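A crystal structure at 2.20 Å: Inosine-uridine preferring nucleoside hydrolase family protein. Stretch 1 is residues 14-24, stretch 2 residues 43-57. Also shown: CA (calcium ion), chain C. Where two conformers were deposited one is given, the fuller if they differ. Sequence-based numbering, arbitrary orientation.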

# COMPACT_ATOMS: atom_id res chain seq x y z
N ASP A 14 -8.14 -11.46 -4.09
CA ASP A 14 -8.30 -12.78 -3.46
C ASP A 14 -8.77 -12.63 -2.03
O ASP A 14 -9.64 -13.35 -1.56
CB ASP A 14 -6.96 -13.54 -3.42
CG ASP A 14 -6.45 -13.92 -4.81
OD1 ASP A 14 -6.88 -14.97 -5.35
OD2 ASP A 14 -5.64 -13.16 -5.38
N LEU A 15 -8.15 -11.72 -1.32
CA LEU A 15 -8.45 -11.52 0.09
C LEU A 15 -9.79 -10.81 0.29
O LEU A 15 -10.54 -11.09 1.25
CB LEU A 15 -7.34 -10.70 0.75
CG LEU A 15 -6.15 -11.28 1.51
CD1 LEU A 15 -5.82 -12.79 1.42
CD2 LEU A 15 -4.89 -10.40 1.25
N VAL A 16 -10.07 -9.88 -0.59
CA VAL A 16 -11.39 -9.26 -0.61
C VAL A 16 -12.48 -10.30 -0.93
O VAL A 16 -13.60 -10.23 -0.41
CB VAL A 16 -11.42 -8.08 -1.60
CG1 VAL A 16 -12.84 -7.70 -1.89
CG2 VAL A 16 -10.61 -6.90 -1.01
N SER A 17 -12.13 -11.27 -1.78
CA SER A 17 -13.07 -12.30 -2.20
C SER A 17 -13.38 -13.18 -1.00
O SER A 17 -14.52 -13.50 -0.76
CB SER A 17 -12.47 -13.18 -3.32
OG SER A 17 -12.41 -12.54 -4.59
N LEU A 18 -12.35 -13.58 -0.24
CA LEU A 18 -12.56 -14.32 0.98
C LEU A 18 -13.53 -13.61 1.91
O LEU A 18 -14.52 -14.19 2.37
CB LEU A 18 -11.23 -14.55 1.69
CG LEU A 18 -11.32 -15.29 3.02
CD1 LEU A 18 -11.81 -16.69 2.83
CD2 LEU A 18 -9.97 -15.28 3.71
N PHE A 19 -13.27 -12.33 2.16
CA PHE A 19 -14.14 -11.54 3.03
C PHE A 19 -15.58 -11.52 2.51
O PHE A 19 -16.51 -11.68 3.30
CB PHE A 19 -13.57 -10.14 3.25
CG PHE A 19 -14.56 -9.14 3.68
CD1 PHE A 19 -15.02 -9.13 4.97
CD2 PHE A 19 -15.05 -8.18 2.77
CE1 PHE A 19 -15.95 -8.17 5.38
CE2 PHE A 19 -15.97 -7.24 3.17
CZ PHE A 19 -16.43 -7.24 4.48
N LEU A 20 -15.79 -11.36 1.21
CA LEU A 20 -17.16 -11.33 0.69
C LEU A 20 -17.82 -12.72 0.66
O LEU A 20 -19.00 -12.82 0.95
CB LEU A 20 -17.18 -10.73 -0.70
CG LEU A 20 -16.68 -9.28 -0.83
CD1 LEU A 20 -16.45 -9.00 -2.25
CD2 LEU A 20 -17.67 -8.32 -0.26
N LEU A 21 -17.09 -13.79 0.33
CA LEU A 21 -17.67 -15.15 0.35
C LEU A 21 -18.31 -15.42 1.71
O LEU A 21 -19.37 -16.06 1.84
CB LEU A 21 -16.59 -16.24 0.09
CG LEU A 21 -16.03 -16.31 -1.34
CD1 LEU A 21 -14.65 -16.88 -1.35
CD2 LEU A 21 -16.99 -17.10 -2.31
N LEU A 22 -17.63 -14.90 2.72
CA LEU A 22 -17.99 -15.14 4.09
C LEU A 22 -19.33 -14.45 4.50
O LEU A 22 -19.94 -14.81 5.49
CB LEU A 22 -16.81 -14.72 4.99
CG LEU A 22 -15.56 -15.61 4.98
CD1 LEU A 22 -14.43 -14.91 5.68
CD2 LEU A 22 -15.84 -16.97 5.64
N GLN A 23 -19.78 -13.46 3.72
CA GLN A 23 -21.03 -12.75 3.96
C GLN A 23 -22.18 -13.36 3.14
O GLN A 23 -23.36 -13.07 3.39
CB GLN A 23 -20.86 -11.28 3.60
CG GLN A 23 -19.64 -10.57 4.21
CD GLN A 23 -19.32 -11.05 5.60
OE1 GLN A 23 -20.13 -10.95 6.53
NE2 GLN A 23 -18.13 -11.60 5.76
N MET A 24 -21.86 -14.22 2.17
CA MET A 24 -22.89 -14.88 1.36
C MET A 24 -23.66 -15.94 2.16
O MET A 24 -23.08 -16.94 2.63
CB MET A 24 -22.25 -15.51 0.13
CG MET A 24 -21.56 -14.50 -0.78
SD MET A 24 -20.72 -15.14 -2.23
CE MET A 24 -20.21 -16.71 -1.72
N PRO A 43 2.29 -13.69 4.85
CA PRO A 43 1.24 -12.67 5.01
C PRO A 43 -0.13 -13.05 4.47
O PRO A 43 -1.13 -12.56 4.98
CB PRO A 43 1.81 -11.45 4.24
CG PRO A 43 2.70 -12.06 3.25
CD PRO A 43 3.40 -13.16 4.04
N ALA A 44 -0.20 -13.87 3.42
CA ALA A 44 -1.46 -14.29 2.85
C ALA A 44 -2.21 -15.29 3.77
O ALA A 44 -3.47 -15.25 3.91
CB ALA A 44 -1.20 -14.95 1.47
N MET A 45 -1.44 -16.22 4.35
CA MET A 45 -1.97 -17.13 5.36
C MET A 45 -2.51 -16.34 6.51
O MET A 45 -3.66 -16.52 6.86
CB MET A 45 -0.88 -18.06 5.88
CG MET A 45 -0.59 -19.15 4.96
SD MET A 45 -1.99 -20.29 4.81
CE MET A 45 -1.41 -20.89 3.31
N SER A 46 -1.68 -15.45 7.10
CA SER A 46 -2.14 -14.67 8.27
C SER A 46 -3.37 -13.87 7.91
O SER A 46 -4.33 -13.89 8.64
CB SER A 46 -1.14 -13.65 8.80
OG SER A 46 0.14 -14.16 8.88
N ALA A 47 -3.31 -13.12 6.80
CA ALA A 47 -4.43 -12.25 6.40
C ALA A 47 -5.75 -13.03 6.24
O ALA A 47 -6.81 -12.56 6.73
CB ALA A 47 -4.09 -11.45 5.10
N SER A 48 -5.67 -14.19 5.60
CA SER A 48 -6.85 -15.13 5.48
C SER A 48 -7.40 -15.56 6.84
O SER A 48 -8.61 -15.53 7.06
CB SER A 48 -6.49 -16.40 4.71
OG SER A 48 -5.93 -16.07 3.47
N ARG A 49 -6.51 -15.97 7.73
CA ARG A 49 -6.93 -16.37 9.07
C ARG A 49 -7.58 -15.25 9.86
O ARG A 49 -8.58 -15.48 10.53
CB ARG A 49 -5.75 -16.98 9.83
CG ARG A 49 -5.31 -18.34 9.22
CD ARG A 49 -3.90 -18.70 9.63
NE ARG A 49 -3.84 -18.96 11.06
CZ ARG A 49 -2.74 -18.89 11.82
NH1 ARG A 49 -1.58 -18.49 11.32
NH2 ARG A 49 -2.82 -19.21 13.11
N LYS A 50 -7.00 -14.05 9.79
CA LYS A 50 -7.55 -12.87 10.49
C LYS A 50 -8.89 -12.41 9.86
O LYS A 50 -9.77 -11.86 10.53
CB LYS A 50 -6.55 -11.70 10.44
CG LYS A 50 -5.18 -11.98 11.07
CD LYS A 50 -4.31 -10.75 11.08
CE LYS A 50 -2.89 -11.11 11.41
NZ LYS A 50 -2.02 -9.92 11.32
N ILE A 51 -9.04 -12.63 8.57
CA ILE A 51 -10.29 -12.26 7.89
C ILE A 51 -11.41 -13.19 8.35
O ILE A 51 -12.52 -12.75 8.61
CB ILE A 51 -10.13 -12.25 6.36
CG1 ILE A 51 -9.28 -11.06 5.97
CG2 ILE A 51 -11.51 -12.13 5.68
CD1 ILE A 51 -8.75 -11.07 4.51
N ILE A 52 -11.09 -14.47 8.46
CA ILE A 52 -12.04 -15.47 8.91
C ILE A 52 -12.38 -15.19 10.37
O ILE A 52 -13.55 -15.16 10.73
CB ILE A 52 -11.49 -16.89 8.72
CG1 ILE A 52 -11.29 -17.19 7.24
CG2 ILE A 52 -12.44 -17.94 9.31
CD1 ILE A 52 -10.40 -18.41 7.02
N ASP A 53 -11.38 -14.91 11.21
CA ASP A 53 -11.64 -14.52 12.59
C ASP A 53 -12.61 -13.34 12.71
O ASP A 53 -13.61 -13.42 13.42
CB ASP A 53 -10.36 -14.10 13.32
CG ASP A 53 -9.48 -15.26 13.71
OD1 ASP A 53 -9.75 -16.39 13.30
OD2 ASP A 53 -8.48 -15.03 14.41
N ARG A 54 -12.28 -12.24 12.05
CA ARG A 54 -13.05 -11.01 12.23
C ARG A 54 -14.41 -11.07 11.55
O ARG A 54 -15.42 -10.64 12.13
CB ARG A 54 -12.28 -9.81 11.73
CG ARG A 54 -12.99 -8.48 11.95
CD ARG A 54 -12.30 -7.61 12.99
NE ARG A 54 -13.16 -6.51 13.43
CZ ARG A 54 -12.73 -5.37 13.98
NH1 ARG A 54 -11.42 -5.14 14.14
NH2 ARG A 54 -13.62 -4.43 14.35
N PHE A 55 -14.45 -11.63 10.35
CA PHE A 55 -15.61 -11.51 9.48
C PHE A 55 -16.27 -12.83 9.12
O PHE A 55 -17.26 -12.84 8.39
CB PHE A 55 -15.19 -10.78 8.20
CG PHE A 55 -14.67 -9.40 8.41
CD1 PHE A 55 -13.43 -9.02 7.89
CD2 PHE A 55 -15.43 -8.44 9.09
CE1 PHE A 55 -12.95 -7.74 8.07
CE2 PHE A 55 -14.94 -7.14 9.25
CZ PHE A 55 -13.70 -6.80 8.74
N GLY A 56 -15.75 -13.94 9.63
CA GLY A 56 -16.27 -15.26 9.28
C GLY A 56 -17.34 -15.71 10.26
O GLY A 56 -17.62 -14.99 11.21
N LYS A 57 -17.91 -16.89 10.00
CA LYS A 57 -18.98 -17.49 10.82
C LYS A 57 -18.50 -18.79 11.50
O LYS A 57 -18.06 -18.79 12.64
CB LYS A 57 -20.20 -17.76 9.93
CA CA C . -5.54 -14.00 -7.64
O HOH W 1 -3.68 -14.50 -9.18

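How do the two stretches meet at the start of stretch 1? Two helices run side by side in nearly the same direction, their axes 23° apart and 9.7 Å from each other at closest approach. Asp14 takes no part in this packing; its carboxylate grips the calcium ion instead, with OD2 at 2.4 Å and OD1 at 2.8 Å from CA. Leu15 makes the first contact. Its CA-to-CB bond points sideways, yet the side chain reaches across and settles as a knob among Ala44, Ala47, Ser48 and Ile51. Leu15 CD2 lies 4.1 Å from Ala47 CB, and Leu15 CG lies 4.0 Å from Ile51 CD1. The small side chain of Ala47 points toward stretch 1 and forms one wall of this pocket. Leu15 CD1 also comes within 3.9 Å of Ser48 OG, a hydroxyl that donates a hydrogen bond to Ala44 O one helical turn back in its own helix (OG to O, 2.6 Å).

What fills the middle of the contact? Val16 points away and Ser17 is out of reach, so the next partner is Leu18, about one turn after Leu15. Its CD2 packs 3.6 Å from Ser48 CA, close against the backbone of the other helix, and stands 4.0 Å from Ile51 CG2. Ile51 is shared widely: the same CG2 atom also meets Phe19 CB at 3.8 Å and Leu22 CD1 at 4.0 Å, so one branched side chain touches successive turns of stretch 1.

How do the two aromatic rings fit together? Phe19 presents its edge to the face of Phe55, with ring centroids 4.7 Å apart and planes at 68°. The approach is tight, Phe19 CD1 lying 3.3 Å from Phe55 CD1.

How is the far end of the contact closed? Leu22 points toward stretch 2 and packs over Ile52 and Gly56: Leu22 CD1 is 4.2 Å from Ile52 CG1, and both methyls reach Gly56, Leu22 CD2 at 4.0 Å and Leu22 CD1 at 4.1 Å from Gly56 CA, just where stretch 2 leaves helical geometry. Gln23 then supplies the sole hydrogen bond between the stretches, from its NE2 to Phe55 O at 3.0 Å and nearly straight at 175°. The same NE2 donates to Phe19 O at 2.9 Å, so one amide group ties together the backbone carbonyls of the two residues whose rings pack against each other. This polar link ends a contact that is otherwise largely apolar and buries 525 Å² in all.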